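Sodium/sialic acid symporter SiaT (Proteus mirabilis, PDB 5NV9) uses the sodium gradient to drive uptake of the sialic acid N-acetylneuraminic acid into the bacterium, carrying two sodium ions inward with each sugar. Local coordinates at residues A71-W76 against F289-L295; Y111-F116 against L421-I426; A137-Y141 against A391-V396; L295-Y299 against I315-F319; V442-V447 against I464-V469. The contacts are given in a common frame with arbitrary orientation. Residue numbers count along the deposited sequence, not the author numbering.

From the N terminus, the first helix to enter a contact is 61-73, and contact 1 ties its periplasmic end to helix 267-301, 213 residues on. Before that loop closes, the chain has already passed 111-116 and 137-141, whose partners lie beyond it, so contacts 2 and 3 both cross contact 1. Contact 4 follows directly, a short closure between helix 267-301 and helix 315-323 that shares Leu295 with contact 1 and packs against its Tyr72. Contact 3 then spans contact 4 by joining helices 118-151 and 370-398, and contact 2 spans both on reaching helix 415-427, across the chain's centre from contacts 1 and 4. Contact 5, last in series, pairs helices 433-452 and 459-475 and touches contact 2 where Val469 meets Leu421.

Contact 1: A71-W76 against F289-L295; sequences AYTSDW and FAIGSAL
Segment 71-76 is the last turn of helix 61-73 and the non-helical chain after it: Ala71 to Thr73 are helical, Ser74 breaks away at phi/psi -139/-103, Asp75 is extended at -151/-169 and Trp76 lies at -98/9. Segment 289-295 is continuous helix. The backbones come closest at Tyr72 and Gly292, whose CA atoms lie 4.2 Å apart, with Tyr72 CA 3.5 Å from Gly292 O in a CA-H...O contact. A CB on Gly292 would clash with Ala71 CB and Tyr72 N, so its lack of a side chain permits this approach. Ala71 CB sits 3.3 Å from Phe289 O. Tyr72 (chi1 t) lays its ring edge by Leu295, with CE2 3.7 Å from Leu295 O. Beyond the turn, Trp76 (chi1 m, chi2 38°) swings its indole back onto the helix. Phe289 CB lies over its six-membered ring, 3.7 Å from the centroid, and Trp76 NE1 donates to Ser293 OG at 2.9 Å. That hydroxyl also donates to a water, 2.6 Å from Ser293 OG, which in turn donates to Ala71 O at 2.7 Å. Lys220 holds the turn from outside by hydrogen bonds to the carbonyls of Tyr72 and Ser74. The Phe289 side chain comes within about 6 Å of the bound sialic acid, so this close glycine-mediated helix packing belongs to the periplasmic side of the substrate pocket in the outward-open LeuT fold.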
# COMPACT_ATOMS: atom_id res chain seq x y z
N ALA A 71 -16.37 9.21 -1.69
CA ALA A 71 -16.80 10.56 -2.16
C ALA A 71 -18.29 10.54 -2.50
O ALA A 71 -18.99 11.53 -2.30
CB ALA A 71 -16.00 10.98 -3.36
N TYR A 72 -18.74 9.43 -3.11
CA TYR A 72 -20.17 9.16 -3.40
C TYR A 72 -21.11 9.33 -2.14
O TYR A 72 -22.10 10.11 -2.20
CB TYR A 72 -20.34 7.76 -3.99
CG TYR A 72 -21.77 7.50 -4.44
CD1 TYR A 72 -22.74 7.13 -3.53
CD2 TYR A 72 -22.15 7.64 -5.76
CE1 TYR A 72 -24.04 6.92 -3.91
CE2 TYR A 72 -23.44 7.36 -6.16
CZ TYR A 72 -24.38 7.03 -5.22
OH TYR A 72 -25.67 6.82 -5.55
N THR A 73 -20.78 8.62 -1.04
CA THR A 73 -21.55 8.65 0.17
C THR A 73 -21.27 9.85 1.10
O THR A 73 -22.08 10.17 1.95
CB THR A 73 -21.31 7.38 0.99
OG1 THR A 73 -19.93 7.33 1.35
CG2 THR A 73 -21.66 6.16 0.16
N SER A 74 -20.12 10.49 0.99
CA SER A 74 -19.81 11.59 1.91
C SER A 74 -19.14 12.75 1.20
O SER A 74 -19.82 13.57 0.60
CB SER A 74 -18.95 11.10 3.11
OG SER A 74 -17.71 10.63 2.61
N ASP A 75 -17.82 12.88 1.35
CA ASP A 75 -17.17 14.04 0.88
C ASP A 75 -15.70 13.79 0.45
O ASP A 75 -15.25 12.63 0.31
CB ASP A 75 -17.30 15.09 1.97
CG ASP A 75 -16.71 14.63 3.31
OD1 ASP A 75 -15.54 14.21 3.36
OD2 ASP A 75 -17.39 14.76 4.34
N TRP A 76 -14.95 14.86 0.22
CA TRP A 76 -13.55 14.74 -0.17
C TRP A 76 -12.61 14.93 1.00
O TRP A 76 -11.42 15.01 0.76
CB TRP A 76 -13.18 15.80 -1.20
CG TRP A 76 -13.69 15.59 -2.59
CD1 TRP A 76 -14.89 15.08 -2.96
CD2 TRP A 76 -13.02 15.96 -3.78
NE1 TRP A 76 -14.98 15.05 -4.33
CE2 TRP A 76 -13.83 15.57 -4.86
CE3 TRP A 76 -11.75 16.53 -4.04
CZ2 TRP A 76 -13.48 15.80 -6.19
CZ3 TRP A 76 -11.39 16.73 -5.36
CH2 TRP A 76 -12.24 16.33 -6.43
N PHE A 289 -11.65 10.60 -6.20
CA PHE A 289 -12.69 11.39 -5.52
C PHE A 289 -13.67 11.90 -6.57
O PHE A 289 -14.88 11.77 -6.39
CB PHE A 289 -12.06 12.56 -4.73
CG PHE A 289 -11.40 12.10 -3.47
CD1 PHE A 289 -12.17 11.88 -2.34
CD2 PHE A 289 -10.03 11.76 -3.42
CE1 PHE A 289 -11.58 11.43 -1.15
CE2 PHE A 289 -9.46 11.28 -2.23
CZ PHE A 289 -10.24 11.10 -1.10
N ALA A 290 -13.14 12.48 -7.65
CA ALA A 290 -13.99 13.07 -8.68
C ALA A 290 -14.92 12.04 -9.26
O ALA A 290 -16.11 12.35 -9.52
CB ALA A 290 -13.18 13.80 -9.76
N ILE A 291 -14.44 10.80 -9.38
CA ILE A 291 -15.30 9.71 -9.82
C ILE A 291 -16.54 9.45 -8.93
O ILE A 291 -17.65 9.31 -9.46
CB ILE A 291 -14.51 8.41 -10.08
CG1 ILE A 291 -13.69 8.56 -11.36
CG2 ILE A 291 -15.43 7.24 -10.26
CD1 ILE A 291 -12.50 7.61 -11.35
N GLY A 292 -16.35 9.39 -7.60
CA GLY A 292 -17.45 9.24 -6.65
C GLY A 292 -18.41 10.40 -6.69
O GLY A 292 -19.60 10.21 -6.69
N SER A 293 -17.92 11.61 -6.77
CA SER A 293 -18.80 12.74 -6.95
C SER A 293 -19.59 12.73 -8.27
O SER A 293 -20.81 13.02 -8.32
CB SER A 293 -17.96 14.02 -6.82
OG SER A 293 -17.43 14.10 -5.51
N ALA A 294 -18.88 12.38 -9.35
CA ALA A 294 -19.53 12.19 -10.67
C ALA A 294 -20.59 11.15 -10.66
O ALA A 294 -21.66 11.38 -11.24
CB ALA A 294 -18.52 11.91 -11.77
N LEU A 295 -20.34 10.01 -10.02
CA LEU A 295 -21.29 8.92 -10.02
C LEU A 295 -22.52 9.26 -9.23
O LEU A 295 -23.60 8.76 -9.55
CB LEU A 295 -20.70 7.64 -9.44
CG LEU A 295 -19.67 6.91 -10.33
CD1 LEU A 295 -19.00 5.81 -9.61
CD2 LEU A 295 -20.28 6.36 -11.59
O HOH W 1 -18.37 14.07 -3.12

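Contact 2: Y111-F116 against L421-I426; sequences YLEARF and LFMLGI
Tyr111, Leu112 and Phe422 bury the most surface here. They lie on helix 111-115 and helix 421-426, whose axes pass 10.5 Å apart at a signed crossing angle of 41°, with Leu112 facing Phe422 (CA atoms 7.3 Å apart) and Arg115 facing Gly425 (6.3 Å). Leu112 (chi1 m, chi2 t) places CD2 squarely over the Phe422 ring, 4.0 Å from its centroid. Tyr111 (chi1 t) runs nearly parallel to that ring but slid aside, with CD2 of Tyr111 3.8 Å from CD2 of Phe422; its OH ends 3.1 Å from Gly425 C and 3.2 Å from Ile426 CD1. Phe116, just past the helix end, sets CZ 3.4 Å from Gly425 CA. A CB on Gly425 would clash with Tyr111 OH and Arg115 CG. Arg115 NE donates to Gly425 O at 2.8 Å, and its NH1 reaches Ala431 O. The chemistry is thus an apolar, aromatic-rich interface joined by one arginine-to-carbonyl hydrogen bond, fixing a cytoplasmic helix to the inner end of a transmembrane one.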
# COMPACT_ATOMS: atom_id res chain seq x y z
N TYR A 111 18.28 -1.26 9.84
CA TYR A 111 18.57 0.00 10.51
C TYR A 111 18.36 -0.12 12.06
O TYR A 111 19.17 0.40 12.83
CB TYR A 111 17.73 1.16 9.94
CG TYR A 111 17.74 2.36 10.83
CD1 TYR A 111 18.82 3.22 10.81
CD2 TYR A 111 16.69 2.60 11.76
CE1 TYR A 111 18.88 4.31 11.67
CE2 TYR A 111 16.75 3.66 12.63
CZ TYR A 111 17.83 4.52 12.59
OH TYR A 111 17.89 5.61 13.43
N LEU A 112 17.26 -0.79 12.47
CA LEU A 112 16.90 -0.92 13.87
C LEU A 112 17.92 -1.73 14.68
O LEU A 112 18.15 -1.40 15.84
CB LEU A 112 15.50 -1.49 14.06
CG LEU A 112 14.30 -0.69 13.50
CD1 LEU A 112 13.00 -1.46 13.69
CD2 LEU A 112 14.20 0.72 14.06
N GLU A 113 18.55 -2.74 14.07
CA GLU A 113 19.62 -3.43 14.74
C GLU A 113 20.83 -2.53 14.80
O GLU A 113 21.46 -2.43 15.86
CB GLU A 113 19.97 -4.78 14.12
CG GLU A 113 21.20 -5.40 14.75
CD GLU A 113 21.25 -6.91 14.67
OE1 GLU A 113 20.59 -7.55 13.83
OE2 GLU A 113 21.96 -7.49 15.52
N ALA A 114 21.18 -1.87 13.71
CA ALA A 114 22.30 -0.92 13.75
C ALA A 114 22.15 0.21 14.77
O ALA A 114 23.12 0.61 15.37
CB ALA A 114 22.53 -0.32 12.37
N ARG A 115 20.93 0.73 14.95
CA ARG A 115 20.66 1.86 15.84
C ARG A 115 20.45 1.40 17.28
O ARG A 115 20.86 2.10 18.22
CB ARG A 115 19.38 2.58 15.35
CG ARG A 115 18.88 3.71 16.22
CD ARG A 115 19.96 4.80 16.34
NE ARG A 115 19.49 5.87 17.17
CZ ARG A 115 19.56 5.87 18.49
NH1 ARG A 115 20.12 4.86 19.12
NH2 ARG A 115 19.06 6.89 19.18
N PHE A 116 19.76 0.25 17.42
CA PHE A 116 19.32 -0.30 18.68
C PHE A 116 19.87 -1.71 18.88
O PHE A 116 21.11 -1.90 19.11
CB PHE A 116 17.76 -0.27 18.74
CG PHE A 116 17.18 1.12 18.78
CD1 PHE A 116 17.66 2.06 19.67
CD2 PHE A 116 16.12 1.48 17.93
CE1 PHE A 116 17.13 3.36 19.70
CE2 PHE A 116 15.57 2.73 17.99
CZ PHE A 116 16.08 3.69 18.86
N LEU A 421 9.52 3.27 16.50
CA LEU A 421 10.88 2.84 16.61
C LEU A 421 11.79 3.59 15.67
O LEU A 421 12.88 3.94 16.11
CB LEU A 421 11.03 1.34 16.39
CG LEU A 421 10.53 0.42 17.52
CD1 LEU A 421 10.37 -1.03 17.04
CD2 LEU A 421 11.47 0.45 18.71
N PHE A 422 11.38 3.80 14.40
CA PHE A 422 12.15 4.58 13.46
C PHE A 422 12.25 6.04 13.86
O PHE A 422 13.31 6.66 13.71
CB PHE A 422 11.65 4.43 11.95
CG PHE A 422 11.98 3.09 11.32
CD1 PHE A 422 11.18 2.01 11.51
CD2 PHE A 422 13.14 2.92 10.59
CE1 PHE A 422 11.50 0.77 10.96
CE2 PHE A 422 13.46 1.71 10.02
CZ PHE A 422 12.64 0.63 10.22
N MSE A 423 11.15 6.63 14.29
CA MSE A 423 11.14 8.05 14.71
C MSE A 423 12.06 8.26 15.88
O MSE A 423 12.87 9.19 15.92
CB MSE A 423 9.74 8.50 15.13
CG MSE A 423 8.75 8.47 13.97
SE MSE A 423 6.97 9.13 14.50
CE MSE A 423 7.64 10.90 14.91
N LEU A 424 12.00 7.32 16.80
CA LEU A 424 12.85 7.35 18.04
C LEU A 424 14.34 7.23 17.70
O LEU A 424 15.14 8.03 18.12
CB LEU A 424 12.42 6.22 18.97
CG LEU A 424 13.20 6.12 20.29
CD1 LEU A 424 12.78 7.25 21.17
CD2 LEU A 424 12.98 4.79 20.98
N GLY A 425 14.68 6.24 16.87
CA GLY A 425 16.08 6.08 16.47
C GLY A 425 16.61 7.27 15.70
O GLY A 425 17.75 7.69 15.88
N ILE A 426 15.79 7.78 14.80
CA ILE A 426 16.23 8.81 13.88
C ILE A 426 16.29 10.14 14.61
O ILE A 426 17.19 10.89 14.39
CB ILE A 426 15.35 8.86 12.56
CG1 ILE A 426 15.59 7.63 11.65
CG2 ILE A 426 15.58 10.16 11.76
CD1 ILE A 426 16.97 7.48 11.03

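Contact 3: A137-Y141 against A391-V396; sequences AIITY and AAIWLV
Two transmembrane helices, 137-141 and 391-396, run in roughly the same sense, their axes 8.6 Å apart at closest and crossing at -47°. The nearest CA atoms, 4.6 Å apart, belong to Ala137 and Ala392, and the small side chains at this point let the backbones come together. At the start of the second segment, Ala391 CB meets Ala137 CB at 3.8 Å. Ala392 points toward the partner helix, its CB 3.9 Å from Ala137 O and 3.7 Å from Thr140 CG2; Thr140 has chi1 m, and its OG1 hydrogen-bonds Val136 O on its own helix. One turn on, Leu395 (chi1 m, chi2 t) sends CD1 to within 4.3 Å of Ala137 CB and lays CB over the face of the Tyr141 ring, 4.0 Å from the centroid in a CH-pi contact. Tyr141, with chi1 t and chi2 64°, also brings CE1 to 3.1 Å from Leu395 O. Val396 closes the row, CG2 lying 3.6 Å from Tyr141 CD1 at the ring edge. The Tyr141 hydroxyl reaches past the segment to hydrogen-bond Asp399 O. This is tight alanine-based packing, with the Tyr141 ring against Leu395 and Val396 at one end. Around it, helix 328-361, which carries sodium ligands, packs on Ile139 and Thr140, while helix 155-203 touches Thr140 through Ser163 and Val396 through Pro155 and Ile159.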
# COMPACT_ATOMS: atom_id res chain seq x y z
N ALA A 137 -4.14 -10.54 1.20
CA ALA A 137 -5.43 -11.28 1.31
C ALA A 137 -6.61 -10.32 1.17
O ALA A 137 -7.53 -10.56 0.40
CB ALA A 137 -5.53 -12.06 2.60
N ILE A 138 -6.50 -9.17 1.80
CA ILE A 138 -7.50 -8.14 1.76
C ILE A 138 -7.65 -7.54 0.37
O ILE A 138 -8.78 -7.32 -0.09
CB ILE A 138 -7.28 -7.08 2.84
CG1 ILE A 138 -7.57 -7.72 4.21
CG2 ILE A 138 -8.24 -5.91 2.67
CD1 ILE A 138 -7.40 -6.84 5.44
N ILE A 139 -6.51 -7.28 -0.29
CA ILE A 139 -6.50 -6.63 -1.58
C ILE A 139 -7.22 -7.58 -2.56
O ILE A 139 -7.97 -7.17 -3.41
CB ILE A 139 -5.10 -6.29 -2.09
CG1 ILE A 139 -4.60 -5.00 -1.43
CG2 ILE A 139 -5.11 -6.07 -3.59
CD1 ILE A 139 -3.12 -4.74 -1.64
N THR A 140 -6.90 -8.86 -2.46
CA THR A 140 -7.44 -9.89 -3.32
C THR A 140 -8.96 -10.11 -3.09
O THR A 140 -9.75 -10.18 -4.04
CB THR A 140 -6.60 -11.15 -3.11
OG1 THR A 140 -5.25 -10.84 -3.43
CG2 THR A 140 -7.09 -12.28 -3.95
N TYR A 141 -9.35 -10.17 -1.83
CA TYR A 141 -10.74 -10.22 -1.40
C TYR A 141 -11.59 -9.09 -1.93
O TYR A 141 -12.63 -9.39 -2.52
CB TYR A 141 -10.81 -10.29 0.14
CG TYR A 141 -12.23 -10.33 0.69
CD1 TYR A 141 -13.06 -11.40 0.41
CD2 TYR A 141 -12.72 -9.31 1.47
CE1 TYR A 141 -14.36 -11.44 0.90
CE2 TYR A 141 -14.01 -9.35 1.97
CZ TYR A 141 -14.82 -10.42 1.68
OH TYR A 141 -16.11 -10.48 2.17
N ALA A 391 -5.93 -17.53 2.52
CA ALA A 391 -6.67 -16.58 3.31
C ALA A 391 -7.73 -15.90 2.44
O ALA A 391 -8.91 -15.87 2.80
CB ALA A 391 -5.77 -15.57 3.94
N ALA A 392 -7.34 -15.43 1.25
CA ALA A 392 -8.28 -14.81 0.35
C ALA A 392 -9.39 -15.76 -0.05
O ALA A 392 -10.53 -15.36 -0.10
CB ALA A 392 -7.57 -14.27 -0.89
N ILE A 393 -9.08 -17.01 -0.34
CA ILE A 393 -10.15 -17.96 -0.58
C ILE A 393 -11.11 -18.09 0.64
O ILE A 393 -12.33 -18.18 0.44
CB ILE A 393 -9.63 -19.36 -0.96
CG1 ILE A 393 -9.15 -19.37 -2.42
CG2 ILE A 393 -10.75 -20.39 -0.79
CD1 ILE A 393 -8.11 -20.44 -2.71
N TRP A 394 -10.56 -18.11 1.86
CA TRP A 394 -11.36 -18.26 3.06
C TRP A 394 -12.28 -17.03 3.23
O TRP A 394 -13.48 -17.18 3.50
CB TRP A 394 -10.40 -18.55 4.24
CG TRP A 394 -10.87 -18.49 5.68
CD1 TRP A 394 -12.16 -18.51 6.15
CD2 TRP A 394 -10.02 -18.47 6.87
NE1 TRP A 394 -12.16 -18.47 7.53
CE2 TRP A 394 -10.87 -18.43 7.99
CE3 TRP A 394 -8.63 -18.46 7.07
CZ2 TRP A 394 -10.38 -18.38 9.30
CZ3 TRP A 394 -8.14 -18.42 8.37
CH2 TRP A 394 -9.02 -18.38 9.47
N LEU A 395 -11.74 -15.85 3.03
CA LEU A 395 -12.54 -14.61 3.15
C LEU A 395 -13.71 -14.57 2.18
O LEU A 395 -14.79 -14.08 2.52
CB LEU A 395 -11.67 -13.37 2.95
CG LEU A 395 -10.74 -13.00 4.10
CD1 LEU A 395 -9.70 -11.96 3.66
CD2 LEU A 395 -11.53 -12.51 5.32
N VAL A 396 -13.48 -15.10 0.99
CA VAL A 396 -14.47 -15.13 -0.06
C VAL A 396 -15.59 -16.13 0.27
O VAL A 396 -16.75 -15.74 0.42
CB VAL A 396 -13.83 -15.40 -1.45
CG1 VAL A 396 -14.88 -15.63 -2.50
CG2 VAL A 396 -12.97 -14.22 -1.87

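Contact 4: L295-Y299 against I315-F319; sequences LFVYY and ILPLF
Helix 295-299 and the opening turn 315-319 of the next helix are held well apart, axes 11.4 Å at closest approach and crossing at 65°, so large side chains fill the gap. Leu295 and Leu316 have the nearest CA atoms, at 7.4 Å. In the m,t rotamer Leu295 pushes both methyls across: CD1 to 3.7 Å from Leu316 CA and 4.1 Å from Ile315 CG2, CD2 to 3.5 Å from Phe319 CG. The two tyrosines diverge by chi1. Tyr298 is t and presents its ring face to the edge of Phe319, a T-shaped pair with centroids 5.4 Å apart and planes at 89°. Tyr299 is m, which puts CE2 3.6 Å from Ile315 CG2 and OH 3.5 Å from Phe319 CA. Phe319 itself, chi1 t and chi2 -86°, turns its ring edge to Tyr298 and to the Tyr299 OH. Tyr72 of helix 61-73 packs on Leu295, Tyr299 and Ile315. Cohesion across these periplasmic segments therefore rests on apolar and aromatic packing, not on polar pairing.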
# COMPACT_ATOMS: atom_id res chain seq x y z
N LEU A 295 -20.34 10.01 -10.02
CA LEU A 295 -21.29 8.92 -10.02
C LEU A 295 -22.52 9.26 -9.23
O LEU A 295 -23.60 8.76 -9.55
CB LEU A 295 -20.70 7.64 -9.44
CG LEU A 295 -19.67 6.91 -10.33
CD1 LEU A 295 -19.00 5.81 -9.61
CD2 LEU A 295 -20.28 6.36 -11.59
N PHE A 296 -22.31 10.02 -8.14
CA PHE A 296 -23.37 10.51 -7.30
C PHE A 296 -24.33 11.38 -8.13
O PHE A 296 -25.56 11.19 -8.06
CB PHE A 296 -22.78 11.31 -6.14
CG PHE A 296 -23.76 12.20 -5.49
CD1 PHE A 296 -24.73 11.69 -4.70
CD2 PHE A 296 -23.69 13.55 -5.70
CE1 PHE A 296 -25.67 12.50 -4.10
CE2 PHE A 296 -24.64 14.38 -5.12
CZ PHE A 296 -25.64 13.85 -4.32
N VAL A 297 -23.77 12.33 -8.89
CA VAL A 297 -24.58 13.15 -9.79
C VAL A 297 -25.26 12.30 -10.86
O VAL A 297 -26.44 12.46 -11.12
CB VAL A 297 -23.80 14.30 -10.38
CG1 VAL A 297 -24.69 15.12 -11.29
CG2 VAL A 297 -23.26 15.16 -9.27
N TYR A 298 -24.53 11.35 -11.44
CA TYR A 298 -25.10 10.54 -12.45
C TYR A 298 -26.28 9.72 -11.94
O TYR A 298 -27.29 9.67 -12.62
CB TYR A 298 -24.06 9.64 -13.13
CG TYR A 298 -24.63 8.71 -14.18
CD1 TYR A 298 -24.89 9.15 -15.50
CD2 TYR A 298 -24.89 7.39 -13.88
CE1 TYR A 298 -25.42 8.28 -16.45
CE2 TYR A 298 -25.41 6.53 -14.83
CZ TYR A 298 -25.65 6.96 -16.10
OH TYR A 298 -26.15 6.01 -17.00
N TYR A 299 -26.19 9.10 -10.77
CA TYR A 299 -27.31 8.28 -10.34
C TYR A 299 -28.45 9.05 -9.65
O TYR A 299 -29.50 8.49 -9.43
CB TYR A 299 -26.81 7.08 -9.49
CG TYR A 299 -26.12 6.06 -10.35
CD1 TYR A 299 -26.85 5.20 -11.19
CD2 TYR A 299 -24.75 5.92 -10.32
CE1 TYR A 299 -26.22 4.26 -12.01
CE2 TYR A 299 -24.10 4.96 -11.08
CZ TYR A 299 -24.82 4.13 -11.95
OH TYR A 299 -24.13 3.21 -12.75
N ILE A 315 -21.03 0.61 -6.77
CA ILE A 315 -21.54 1.58 -7.75
C ILE A 315 -20.51 1.87 -8.83
O ILE A 315 -20.86 1.89 -10.00
CB ILE A 315 -22.08 2.90 -7.11
CG1 ILE A 315 -23.44 2.64 -6.49
CG2 ILE A 315 -22.33 4.01 -8.12
CD1 ILE A 315 -23.82 3.69 -5.45
N LEU A 316 -19.25 2.05 -8.47
CA LEU A 316 -18.24 2.18 -9.49
C LEU A 316 -18.19 0.99 -10.47
O LEU A 316 -18.30 1.19 -11.68
CB LEU A 316 -16.86 2.52 -8.93
CG LEU A 316 -15.70 2.48 -9.93
CD1 LEU A 316 -15.93 3.36 -11.19
CD2 LEU A 316 -14.40 2.87 -9.23
N PRO A 317 -18.01 -0.25 -9.96
CA PRO A 317 -18.00 -1.37 -10.91
C PRO A 317 -19.29 -1.53 -11.71
O PRO A 317 -19.24 -2.00 -12.85
CB PRO A 317 -17.82 -2.60 -10.03
CG PRO A 317 -17.63 -2.13 -8.62
CD PRO A 317 -17.54 -0.63 -8.62
N LEU A 318 -20.42 -1.22 -11.09
CA LEU A 318 -21.69 -1.20 -11.77
C LEU A 318 -21.68 -0.28 -12.94
O LEU A 318 -22.07 -0.71 -14.04
CB LEU A 318 -22.81 -0.76 -10.82
CG LEU A 318 -24.17 -0.81 -11.55
CD1 LEU A 318 -24.55 -2.26 -11.78
CD2 LEU A 318 -25.25 -0.07 -10.79
N PHE A 319 -21.27 0.97 -12.73
CA PHE A 319 -21.10 1.91 -13.84
C PHE A 319 -20.16 1.42 -14.95
O PHE A 319 -20.47 1.54 -16.13
CB PHE A 319 -20.62 3.27 -13.37
CG PHE A 319 -20.52 4.30 -14.46
CD1 PHE A 319 -19.38 4.41 -15.23
CD2 PHE A 319 -21.57 5.16 -14.72
CE1 PHE A 319 -19.29 5.36 -16.25
CE2 PHE A 319 -21.48 6.13 -15.74
CZ PHE A 319 -20.35 6.23 -16.48

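Contact 5: V442-V447 against I464-V469; sequences VSIIAV and IGSMSV
Helices 442-447 and 464-469 run antiparallel at 150°, with axes 8.2 Å apart and the nearest CA atoms, those of Ser443 and Ser468, separated by 4.9 Å. Hydrogen bonding across them comes from Ser443, whose t rotamer lets OG donate to Gly465 O at 2.6 Å. Ser468 (chi1 m) hydrogen-bonds within its own helix, OG donating to Ile464 O at 2.8 Å. The remaining contacts are van der Waals. Ser468 OG also packs 3.6 Å from Ala446 CB, while Ser468 CB lies 3.6 Å from Ser443 CA and 4.0 Å from Val442 CG1. Ala446 CB meets Ile464 CG2 at 3.8 Å, Val447 CG1 rests 3.5 Å from Gly465 CA, and Val469 CG2 touches Ser443 CB at 3.5 Å. Helix 415-427 adjoins the pair through Pro417, which touches Ser443 and Val469, while a bound dodecyl maltoside comes about 4 Å from the Val442 side chain. Small-residue packing of this kind is common between transmembrane helices; here it joins the two helices of an antiparallel hairpin near the C-terminal end of the transporter.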
# COMPACT_ATOMS: atom_id res chain seq x y z
N VAL A 442 5.16 -0.61 26.13
CA VAL A 442 4.20 0.47 26.40
C VAL A 442 3.25 0.70 25.22
O VAL A 442 2.01 0.78 25.42
CB VAL A 442 4.93 1.79 26.65
CG1 VAL A 442 3.92 2.95 26.63
CG2 VAL A 442 5.63 1.72 28.02
N SER A 443 3.84 0.81 24.03
CA SER A 443 3.09 0.93 22.77
C SER A 443 2.07 -0.19 22.61
O SER A 443 0.90 0.08 22.37
CB SER A 443 4.06 0.93 21.58
OG SER A 443 3.39 1.41 20.43
N ILE A 444 2.48 -1.44 22.81
CA ILE A 444 1.58 -2.55 22.56
C ILE A 444 0.36 -2.52 23.46
O ILE A 444 -0.78 -2.71 23.01
CB ILE A 444 2.31 -3.90 22.65
CG1 ILE A 444 3.15 -4.12 21.38
CG2 ILE A 444 1.31 -5.04 22.86
CD1 ILE A 444 4.12 -5.26 21.55
N ILE A 445 0.61 -2.26 24.74
CA ILE A 445 -0.42 -2.17 25.71
C ILE A 445 -1.39 -1.02 25.42
O ILE A 445 -2.63 -1.13 25.64
CB ILE A 445 0.22 -1.97 27.11
CG1 ILE A 445 0.89 -3.24 27.59
CG2 ILE A 445 -0.83 -1.55 28.10
CD1 ILE A 445 1.68 -3.06 28.89
N ALA A 446 -0.82 0.10 24.98
CA ALA A 446 -1.61 1.27 24.74
C ALA A 446 -2.53 1.06 23.55
O ALA A 446 -3.70 1.45 23.63
CB ALA A 446 -0.73 2.49 24.51
N VAL A 447 -2.00 0.45 22.49
CA VAL A 447 -2.80 0.19 21.30
C VAL A 447 -3.88 -0.85 21.54
O VAL A 447 -4.99 -0.70 21.01
CB VAL A 447 -1.98 -0.14 20.00
CG1 VAL A 447 -0.94 0.93 19.78
CG2 VAL A 447 -1.29 -1.50 20.04
N ILE A 464 -1.07 6.75 18.58
CA ILE A 464 -0.90 6.24 19.94
C ILE A 464 0.29 5.29 19.93
O ILE A 464 1.16 5.37 20.77
CB ILE A 464 -2.19 5.52 20.45
CG1 ILE A 464 -3.20 6.59 20.97
CG2 ILE A 464 -1.89 4.51 21.55
CD1 ILE A 464 -4.63 6.15 21.13
N GLY A 465 0.27 4.36 18.99
CA GLY A 465 1.33 3.39 18.86
C GLY A 465 2.68 4.07 18.65
O GLY A 465 3.64 3.78 19.35
N SER A 466 2.72 4.99 17.69
CA SER A 466 3.95 5.71 17.39
C SER A 466 4.44 6.54 18.56
O SER A 466 5.59 6.41 18.97
CB SER A 466 3.78 6.62 16.17
OG SER A 466 3.83 5.82 14.99
N MSE A 467 3.58 7.41 19.06
CA MSE A 467 4.00 8.37 20.10
C MSE A 467 4.33 7.69 21.44
O MSE A 467 5.09 8.23 22.23
CB MSE A 467 2.98 9.49 20.24
CG MSE A 467 2.95 10.39 19.01
SE MSE A 467 4.75 11.07 18.51
CE MSE A 467 5.21 11.82 20.27
N SER A 468 3.77 6.50 21.69
CA SER A 468 4.07 5.73 22.88
C SER A 468 5.55 5.24 22.87
O SER A 468 6.25 5.25 23.89
CB SER A 468 3.17 4.49 22.98
OG SER A 468 1.85 4.75 23.43
N VAL A 469 6.02 4.76 21.71
CA VAL A 469 7.39 4.38 21.56
C VAL A 469 8.30 5.61 21.76
O VAL A 469 9.31 5.55 22.51
CB VAL A 469 7.66 3.66 20.18
CG1 VAL A 469 9.12 3.30 20.05
CG2 VAL A 469 6.88 2.35 20.09